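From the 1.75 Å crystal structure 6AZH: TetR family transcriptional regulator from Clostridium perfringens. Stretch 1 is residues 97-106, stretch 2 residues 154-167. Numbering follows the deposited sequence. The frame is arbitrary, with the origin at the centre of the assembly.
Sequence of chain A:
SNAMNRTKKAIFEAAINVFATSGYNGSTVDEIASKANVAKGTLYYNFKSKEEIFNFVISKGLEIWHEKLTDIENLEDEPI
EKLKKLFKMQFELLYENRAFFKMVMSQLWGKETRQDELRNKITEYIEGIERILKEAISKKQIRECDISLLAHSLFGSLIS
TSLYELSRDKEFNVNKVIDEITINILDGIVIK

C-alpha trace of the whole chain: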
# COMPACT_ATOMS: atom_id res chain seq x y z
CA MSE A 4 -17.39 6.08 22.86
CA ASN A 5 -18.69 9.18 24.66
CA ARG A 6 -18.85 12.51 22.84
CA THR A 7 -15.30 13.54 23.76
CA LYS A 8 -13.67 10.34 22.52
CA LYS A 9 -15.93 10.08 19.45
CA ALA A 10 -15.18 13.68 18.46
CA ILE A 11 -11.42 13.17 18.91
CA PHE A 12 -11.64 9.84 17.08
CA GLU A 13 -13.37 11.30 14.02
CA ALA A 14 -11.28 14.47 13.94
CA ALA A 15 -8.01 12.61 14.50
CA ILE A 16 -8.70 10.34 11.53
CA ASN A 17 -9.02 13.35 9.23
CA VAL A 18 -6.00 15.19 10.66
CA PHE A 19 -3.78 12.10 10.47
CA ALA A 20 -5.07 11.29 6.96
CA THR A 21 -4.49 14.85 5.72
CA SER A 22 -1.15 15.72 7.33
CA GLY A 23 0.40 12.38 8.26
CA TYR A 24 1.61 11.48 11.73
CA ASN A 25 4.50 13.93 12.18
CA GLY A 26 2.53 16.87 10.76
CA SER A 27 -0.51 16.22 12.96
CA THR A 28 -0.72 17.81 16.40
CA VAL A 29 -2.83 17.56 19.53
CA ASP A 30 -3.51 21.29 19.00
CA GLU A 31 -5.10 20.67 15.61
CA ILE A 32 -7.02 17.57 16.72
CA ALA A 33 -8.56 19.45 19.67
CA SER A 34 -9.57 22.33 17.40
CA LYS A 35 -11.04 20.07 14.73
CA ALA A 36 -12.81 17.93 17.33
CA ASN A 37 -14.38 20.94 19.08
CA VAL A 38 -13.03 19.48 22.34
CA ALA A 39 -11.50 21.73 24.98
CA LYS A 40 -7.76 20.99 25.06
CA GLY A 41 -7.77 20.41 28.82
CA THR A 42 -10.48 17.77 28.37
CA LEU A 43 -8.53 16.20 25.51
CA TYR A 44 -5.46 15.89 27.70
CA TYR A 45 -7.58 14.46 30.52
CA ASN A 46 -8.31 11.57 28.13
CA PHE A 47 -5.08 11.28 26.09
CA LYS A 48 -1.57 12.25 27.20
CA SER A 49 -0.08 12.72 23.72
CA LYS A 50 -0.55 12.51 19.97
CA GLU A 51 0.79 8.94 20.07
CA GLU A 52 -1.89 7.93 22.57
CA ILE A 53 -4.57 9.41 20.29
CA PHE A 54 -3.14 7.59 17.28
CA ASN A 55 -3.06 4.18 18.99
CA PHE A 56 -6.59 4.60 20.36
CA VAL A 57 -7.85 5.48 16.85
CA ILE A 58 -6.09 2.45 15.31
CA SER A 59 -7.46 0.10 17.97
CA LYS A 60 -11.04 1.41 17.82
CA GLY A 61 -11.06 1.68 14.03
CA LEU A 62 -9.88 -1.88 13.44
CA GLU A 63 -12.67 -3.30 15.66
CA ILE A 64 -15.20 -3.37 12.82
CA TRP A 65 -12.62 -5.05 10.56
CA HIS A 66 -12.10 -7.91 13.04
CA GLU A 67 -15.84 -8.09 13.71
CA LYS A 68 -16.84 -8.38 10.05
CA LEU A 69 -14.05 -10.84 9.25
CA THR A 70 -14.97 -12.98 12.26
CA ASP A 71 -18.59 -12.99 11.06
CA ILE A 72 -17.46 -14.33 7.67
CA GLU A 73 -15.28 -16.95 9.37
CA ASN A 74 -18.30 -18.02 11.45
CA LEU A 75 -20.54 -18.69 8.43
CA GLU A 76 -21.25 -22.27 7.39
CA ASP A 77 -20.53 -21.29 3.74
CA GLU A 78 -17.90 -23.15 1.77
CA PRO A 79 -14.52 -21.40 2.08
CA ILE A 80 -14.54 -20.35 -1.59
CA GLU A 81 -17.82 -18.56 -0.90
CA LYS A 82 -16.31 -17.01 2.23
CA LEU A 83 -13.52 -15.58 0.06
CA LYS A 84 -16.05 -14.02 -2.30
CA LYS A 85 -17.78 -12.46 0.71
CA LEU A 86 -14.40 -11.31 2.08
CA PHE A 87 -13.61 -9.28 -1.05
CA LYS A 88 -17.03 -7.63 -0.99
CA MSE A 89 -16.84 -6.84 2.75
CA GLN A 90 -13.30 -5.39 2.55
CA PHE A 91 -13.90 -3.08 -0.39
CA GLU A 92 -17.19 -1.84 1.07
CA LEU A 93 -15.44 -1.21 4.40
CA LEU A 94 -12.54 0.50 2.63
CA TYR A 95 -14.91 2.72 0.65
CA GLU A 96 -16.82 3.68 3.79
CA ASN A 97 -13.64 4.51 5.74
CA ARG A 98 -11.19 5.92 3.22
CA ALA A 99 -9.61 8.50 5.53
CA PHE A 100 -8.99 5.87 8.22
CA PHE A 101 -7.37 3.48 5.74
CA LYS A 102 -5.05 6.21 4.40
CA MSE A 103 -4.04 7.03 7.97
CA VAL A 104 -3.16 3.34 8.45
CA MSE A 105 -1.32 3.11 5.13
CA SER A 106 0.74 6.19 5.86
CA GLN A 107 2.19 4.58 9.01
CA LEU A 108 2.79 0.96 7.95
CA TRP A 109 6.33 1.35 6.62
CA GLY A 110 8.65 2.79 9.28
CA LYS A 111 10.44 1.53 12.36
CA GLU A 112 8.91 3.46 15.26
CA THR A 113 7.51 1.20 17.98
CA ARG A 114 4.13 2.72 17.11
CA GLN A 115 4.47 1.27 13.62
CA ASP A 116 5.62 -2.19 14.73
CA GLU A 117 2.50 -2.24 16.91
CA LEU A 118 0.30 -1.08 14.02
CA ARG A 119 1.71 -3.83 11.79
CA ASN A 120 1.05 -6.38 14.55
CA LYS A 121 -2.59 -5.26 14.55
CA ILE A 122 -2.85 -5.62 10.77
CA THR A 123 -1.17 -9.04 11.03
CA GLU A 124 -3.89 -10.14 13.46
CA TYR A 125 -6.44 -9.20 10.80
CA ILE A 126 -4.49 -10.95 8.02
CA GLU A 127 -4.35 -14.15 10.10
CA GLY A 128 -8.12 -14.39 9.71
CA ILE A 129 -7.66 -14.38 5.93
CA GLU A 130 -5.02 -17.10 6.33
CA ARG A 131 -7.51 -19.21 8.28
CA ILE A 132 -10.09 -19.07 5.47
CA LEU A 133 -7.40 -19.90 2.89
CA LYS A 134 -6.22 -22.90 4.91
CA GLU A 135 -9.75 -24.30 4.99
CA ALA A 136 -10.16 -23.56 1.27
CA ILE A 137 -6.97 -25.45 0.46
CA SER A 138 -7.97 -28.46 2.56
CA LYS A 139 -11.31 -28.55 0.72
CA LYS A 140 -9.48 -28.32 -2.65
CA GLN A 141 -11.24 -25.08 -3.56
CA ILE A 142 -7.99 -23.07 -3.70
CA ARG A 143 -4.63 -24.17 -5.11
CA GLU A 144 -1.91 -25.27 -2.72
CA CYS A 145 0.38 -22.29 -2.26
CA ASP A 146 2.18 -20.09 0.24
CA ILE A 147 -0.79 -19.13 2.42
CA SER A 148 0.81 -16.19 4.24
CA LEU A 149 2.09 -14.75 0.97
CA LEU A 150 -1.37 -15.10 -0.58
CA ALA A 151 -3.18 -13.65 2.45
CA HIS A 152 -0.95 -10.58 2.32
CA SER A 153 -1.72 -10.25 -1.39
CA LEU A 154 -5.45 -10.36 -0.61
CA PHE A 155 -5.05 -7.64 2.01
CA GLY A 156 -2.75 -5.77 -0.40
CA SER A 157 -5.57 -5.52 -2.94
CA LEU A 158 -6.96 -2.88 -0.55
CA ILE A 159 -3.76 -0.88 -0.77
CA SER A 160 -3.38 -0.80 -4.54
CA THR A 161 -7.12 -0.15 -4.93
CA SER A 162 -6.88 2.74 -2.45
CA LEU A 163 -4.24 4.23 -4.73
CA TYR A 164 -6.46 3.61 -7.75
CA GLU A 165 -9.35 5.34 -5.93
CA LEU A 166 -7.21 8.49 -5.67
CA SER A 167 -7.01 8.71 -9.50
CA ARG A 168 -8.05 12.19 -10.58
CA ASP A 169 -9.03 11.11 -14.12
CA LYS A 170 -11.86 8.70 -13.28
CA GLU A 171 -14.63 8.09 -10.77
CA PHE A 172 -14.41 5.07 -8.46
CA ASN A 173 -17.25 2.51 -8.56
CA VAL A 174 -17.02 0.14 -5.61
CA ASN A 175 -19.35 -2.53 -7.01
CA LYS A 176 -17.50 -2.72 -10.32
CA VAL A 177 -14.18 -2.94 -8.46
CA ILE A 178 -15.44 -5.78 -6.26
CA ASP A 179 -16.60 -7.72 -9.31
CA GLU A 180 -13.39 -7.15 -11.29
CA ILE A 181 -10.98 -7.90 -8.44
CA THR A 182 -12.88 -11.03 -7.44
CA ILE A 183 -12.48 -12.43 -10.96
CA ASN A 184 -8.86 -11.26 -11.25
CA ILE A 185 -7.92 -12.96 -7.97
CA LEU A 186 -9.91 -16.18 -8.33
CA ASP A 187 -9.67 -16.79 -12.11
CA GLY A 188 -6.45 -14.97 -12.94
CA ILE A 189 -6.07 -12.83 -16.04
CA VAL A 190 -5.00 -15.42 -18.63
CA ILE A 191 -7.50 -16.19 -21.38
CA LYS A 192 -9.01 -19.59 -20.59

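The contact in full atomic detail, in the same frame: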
# COMPACT_ATOMS: atom_id res chain seq x y z
N ASN A 97 -14.58 4.06 4.73
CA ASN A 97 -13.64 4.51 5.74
C ASN A 97 -12.32 4.88 5.08
O ASN A 97 -11.24 4.44 5.50
CB ASN A 97 -13.44 3.43 6.82
CG ASN A 97 -14.73 3.09 7.56
OD1 ASN A 97 -15.10 3.78 8.52
ND2 ASN A 97 -15.42 2.04 7.11
N ARG A 98 -12.38 5.68 4.03
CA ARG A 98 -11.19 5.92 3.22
C ARG A 98 -10.14 6.70 4.00
O ARG A 98 -8.95 6.40 3.90
CB ARG A 98 -11.56 6.63 1.94
CG ARG A 98 -11.96 5.66 0.83
CD ARG A 98 -12.62 6.41 -0.32
NE ARG A 98 -14.00 6.75 -0.01
CZ ARG A 98 -14.69 7.71 -0.61
NH1 ARG A 98 -14.14 8.44 -1.58
NH2 ARG A 98 -15.95 7.95 -0.25
N ALA A 99 -10.57 7.72 4.76
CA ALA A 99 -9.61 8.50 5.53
C ALA A 99 -8.87 7.61 6.53
O ALA A 99 -7.63 7.67 6.63
CB ALA A 99 -10.33 9.65 6.25
N PHE A 100 -9.61 6.78 7.26
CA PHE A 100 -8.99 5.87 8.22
C PHE A 100 -7.95 4.97 7.55
O PHE A 100 -6.85 4.78 8.08
CB PHE A 100 -10.07 5.02 8.91
CG PHE A 100 -9.51 3.95 9.81
CD1 PHE A 100 -9.12 4.24 11.10
CD2 PHE A 100 -9.39 2.64 9.37
CE1 PHE A 100 -8.57 3.24 11.94
CE2 PHE A 100 -8.88 1.66 10.19
CZ PHE A 100 -8.46 1.95 11.47
N PHE A 101 -8.29 4.41 6.39
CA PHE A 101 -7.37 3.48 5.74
C PHE A 101 -6.10 4.18 5.26
O PHE A 101 -5.01 3.62 5.35
CB PHE A 101 -8.07 2.76 4.59
CG PHE A 101 -7.44 1.45 4.27
CD1 PHE A 101 -7.74 0.33 5.02
CD2 PHE A 101 -6.54 1.34 3.22
CE1 PHE A 101 -7.16 -0.88 4.73
CE2 PHE A 101 -5.95 0.13 2.93
CZ PHE A 101 -6.26 -0.98 3.69
N LYS A 102 -6.23 5.43 4.77
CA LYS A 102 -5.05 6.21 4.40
C LYS A 102 -4.16 6.49 5.60
O LYS A 102 -2.92 6.44 5.50
CB LYS A 102 -5.48 7.54 3.78
CG LYS A 102 -6.10 7.42 2.40
CD LYS A 102 -6.63 8.77 1.97
CE LYS A 102 -7.51 8.63 0.75
NZ LYS A 102 -8.34 9.84 0.61
N MSE A 103 -4.77 6.84 6.73
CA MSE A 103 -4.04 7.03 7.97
C MSE A 103 -3.22 5.79 8.30
O MSE A 103 -2.03 5.89 8.62
CB MSE A 103 -5.03 7.32 9.10
CG MSE A 103 -4.54 6.87 10.45
SE MSE A 103 -5.76 7.37 11.81
CE MSE A 103 -6.88 6.02 11.48
N VAL A 104 -3.85 4.61 8.21
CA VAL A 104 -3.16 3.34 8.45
C VAL A 104 -2.02 3.17 7.45
O VAL A 104 -0.87 2.92 7.82
CB VAL A 104 -4.14 2.15 8.35
CG1 VAL A 104 -3.40 0.82 8.32
CG2 VAL A 104 -5.12 2.15 9.50
N MSE A 105 -2.32 3.30 6.16
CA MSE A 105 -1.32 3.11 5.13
C MSE A 105 -0.13 4.03 5.28
O MSE A 105 0.98 3.63 4.99
CB MSE A 105 -1.91 3.28 3.74
CG MSE A 105 -3.06 2.37 3.49
SE MSE A 105 -2.30 0.58 3.33
CE MSE A 105 -3.00 -0.21 5.03
N SER A 106 -0.37 5.25 5.74
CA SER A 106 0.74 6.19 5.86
C SER A 106 1.74 5.77 6.94
O SER A 106 2.89 6.22 6.91
CB SER A 106 0.20 7.59 6.14
OG SER A 106 -0.22 7.71 7.49
N LEU A 154 -4.02 -10.66 -0.67
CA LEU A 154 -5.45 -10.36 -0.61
C LEU A 154 -5.70 -9.09 0.19
O LEU A 154 -6.53 -8.27 -0.19
CB LEU A 154 -6.23 -11.52 -0.00
CG LEU A 154 -6.12 -12.85 -0.73
CD1 LEU A 154 -7.19 -13.79 -0.20
CD2 LEU A 154 -6.25 -12.63 -2.22
N PHE A 155 -4.97 -8.91 1.30
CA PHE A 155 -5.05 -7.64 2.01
C PHE A 155 -4.49 -6.51 1.14
O PHE A 155 -5.07 -5.41 1.08
CB PHE A 155 -4.29 -7.70 3.33
CG PHE A 155 -4.35 -6.42 4.11
CD1 PHE A 155 -5.48 -6.10 4.84
CD2 PHE A 155 -3.30 -5.52 4.07
CE1 PHE A 155 -5.56 -4.91 5.54
CE2 PHE A 155 -3.36 -4.33 4.76
CZ PHE A 155 -4.49 -4.03 5.50
N GLY A 156 -3.38 -6.77 0.44
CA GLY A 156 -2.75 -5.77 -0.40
C GLY A 156 -3.60 -5.27 -1.54
O GLY A 156 -3.37 -4.15 -2.02
N SER A 157 -4.60 -6.04 -1.98
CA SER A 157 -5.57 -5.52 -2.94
C SER A 157 -6.25 -4.25 -2.42
O SER A 157 -6.63 -3.38 -3.22
CB SER A 157 -6.61 -6.57 -3.31
OG SER A 157 -7.57 -6.77 -2.27
N LEU A 158 -6.41 -4.12 -1.10
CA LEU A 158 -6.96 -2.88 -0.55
C LEU A 158 -6.03 -1.71 -0.79
O LEU A 158 -6.47 -0.58 -1.00
CB LEU A 158 -7.21 -3.03 0.94
CG LEU A 158 -8.26 -4.08 1.28
CD1 LEU A 158 -8.36 -4.22 2.78
CD2 LEU A 158 -9.59 -3.70 0.65
N ILE A 159 -4.72 -1.96 -0.69
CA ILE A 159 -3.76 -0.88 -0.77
C ILE A 159 -3.67 -0.35 -2.19
O ILE A 159 -3.76 0.86 -2.42
CB ILE A 159 -2.39 -1.33 -0.24
CG1 ILE A 159 -2.54 -1.89 1.17
CG2 ILE A 159 -1.42 -0.15 -0.29
CD1 ILE A 159 -1.25 -2.32 1.85
N SER A 160 -3.49 -1.25 -3.16
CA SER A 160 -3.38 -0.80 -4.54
C SER A 160 -4.70 -0.21 -5.03
O SER A 160 -4.70 0.75 -5.81
CB SER A 160 -2.92 -1.96 -5.44
OG SER A 160 -3.80 -3.06 -5.34
N THR A 161 -5.83 -0.73 -4.55
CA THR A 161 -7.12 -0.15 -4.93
C THR A 161 -7.31 1.23 -4.30
O THR A 161 -7.86 2.13 -4.93
CB THR A 161 -8.26 -1.08 -4.54
OG1 THR A 161 -8.04 -2.35 -5.17
CG2 THR A 161 -9.60 -0.53 -5.02
N SER A 162 -6.85 1.41 -3.06
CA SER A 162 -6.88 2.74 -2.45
C SER A 162 -6.11 3.75 -3.29
O SER A 162 -6.52 4.91 -3.41
CB SER A 162 -6.29 2.71 -1.04
OG SER A 162 -7.17 2.09 -0.14
N LEU A 163 -4.99 3.32 -3.87
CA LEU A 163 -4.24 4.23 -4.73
C LEU A 163 -5.00 4.49 -6.02
O LEU A 163 -5.04 5.63 -6.51
CB LEU A 163 -2.86 3.63 -5.02
CG LEU A 163 -1.94 4.48 -5.88
CD1 LEU A 163 -1.55 5.74 -5.11
CD2 LEU A 163 -0.71 3.68 -6.26
N TYR A 164 -5.60 3.45 -6.58
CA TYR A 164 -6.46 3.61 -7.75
C TYR A 164 -7.63 4.54 -7.47
O TYR A 164 -8.02 5.33 -8.34
CB TYR A 164 -6.95 2.23 -8.17
CG TYR A 164 -7.96 2.19 -9.29
CD1 TYR A 164 -7.56 2.34 -10.61
CD2 TYR A 164 -9.30 1.91 -9.03
CE1 TYR A 164 -8.48 2.26 -11.65
CE2 TYR A 164 -10.22 1.83 -10.07
CZ TYR A 164 -9.80 2.01 -11.38
OH TYR A 164 -10.70 1.93 -12.43
N GLU A 165 -8.21 4.48 -6.26
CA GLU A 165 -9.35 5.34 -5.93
C GLU A 165 -8.95 6.81 -5.93
O GLU A 165 -9.80 7.67 -6.18
CB GLU A 165 -9.93 4.96 -4.56
CG GLU A 165 -11.28 5.61 -4.22
CD GLU A 165 -11.15 6.99 -3.59
OE1 GLU A 165 -10.08 7.31 -3.02
OE2 GLU A 165 -12.12 7.77 -3.67
N LEU A 166 -7.68 7.11 -5.66
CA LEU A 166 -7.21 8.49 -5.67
C LEU A 166 -6.98 9.04 -7.07
O LEU A 166 -6.62 10.22 -7.19
CB LEU A 166 -5.92 8.61 -4.84
CG LEU A 166 -6.13 8.47 -3.33
CD1 LEU A 166 -4.80 8.41 -2.58
CD2 LEU A 166 -6.98 9.61 -2.79
N SER A 167 -7.17 8.24 -8.12
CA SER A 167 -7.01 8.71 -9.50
C SER A 167 -7.88 9.94 -9.74
O SER A 167 -9.07 9.93 -9.44
CB SER A 167 -7.40 7.62 -10.50
OG SER A 167 -6.82 6.36 -10.18
O HOH W 1 -8.39 4.92 1.39
O HOH W 2 -10.10 9.14 -1.12

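Two helices of this regulator, one beginning at Arg98 and one running through Leu154 and on past Ser162, cross at a steep angle: their N-to-C directions differ by 112°, and their axes come no nearer than 11.2 Å. That spacing is wide for packed helices, and it is bridged by large side chains, above all by Phe101.

Phe101 is the principal bump. Its CA-to-CB bond points toward the second helix, and with chi1 t the ring enters a hollow lined by Phe155, Leu158, Ile159 and Ser162. These four positions follow the i, i+3, i+4, i+7 pattern, so they share one face of the helix and enclose a single pocket. At the tip of the ring, CZ of Phe101 lies 3.6 Å from CB of Leu158 and 4.0 Å from CZ of Phe155; the two aromatic rings meet obliquely. Ile159 approaches the edge of the Phe101 ring, its CG1 4.3 Å from CE2. A flat, rigid ring suits this role because it reaches far while filling a narrow space. Serine suits the remaining wall because it is small: OG of Ser162 sits 3.5 Å from CD2 of Phe101, and the hydroxyl is satisfied within its own helix by donating to O of Leu158 at 2.9 Å.

One turn along the first helix, Met105, present as selenomethionine, fills the space beside the phenylalanine. Its SE atom rests 3.3 Å from CG1 of Ile159, a tight contact, and its CE lies 4.1 Å from CZ of Phe155. An unbranched chain with m, m torsions can fold into the gap here, where the backbones draw near: the CA atoms of Met105 and Ile159 are 7.5 Å apart.

Toward the other end the contact becomes polar and more exposed. Arg98 extends to Glu165, and NH1 donates to OE2 at 3.0 Å in a salt bridge. The carboxylate oxygen lies at the edge of the guanidinium, near its plane, where the N-H groups point, although the N-H...O angle of 138° is some way from linear. Lys102 starts sideways, but its long chain brings the end nearer, with NZ 3.7 Å from CD2 of Leu166. A water links this amine to the same glutamate, accepting from NZ of Lys102 at 2.6 Å and donating to OE1 of Glu165 at 2.6 Å, so both carboxylate oxygens are engaged. A second water spans a wider gap, donating to O of Arg98 at 3.0 Å and, weakly, to OG of Ser162 at 3.4 Å.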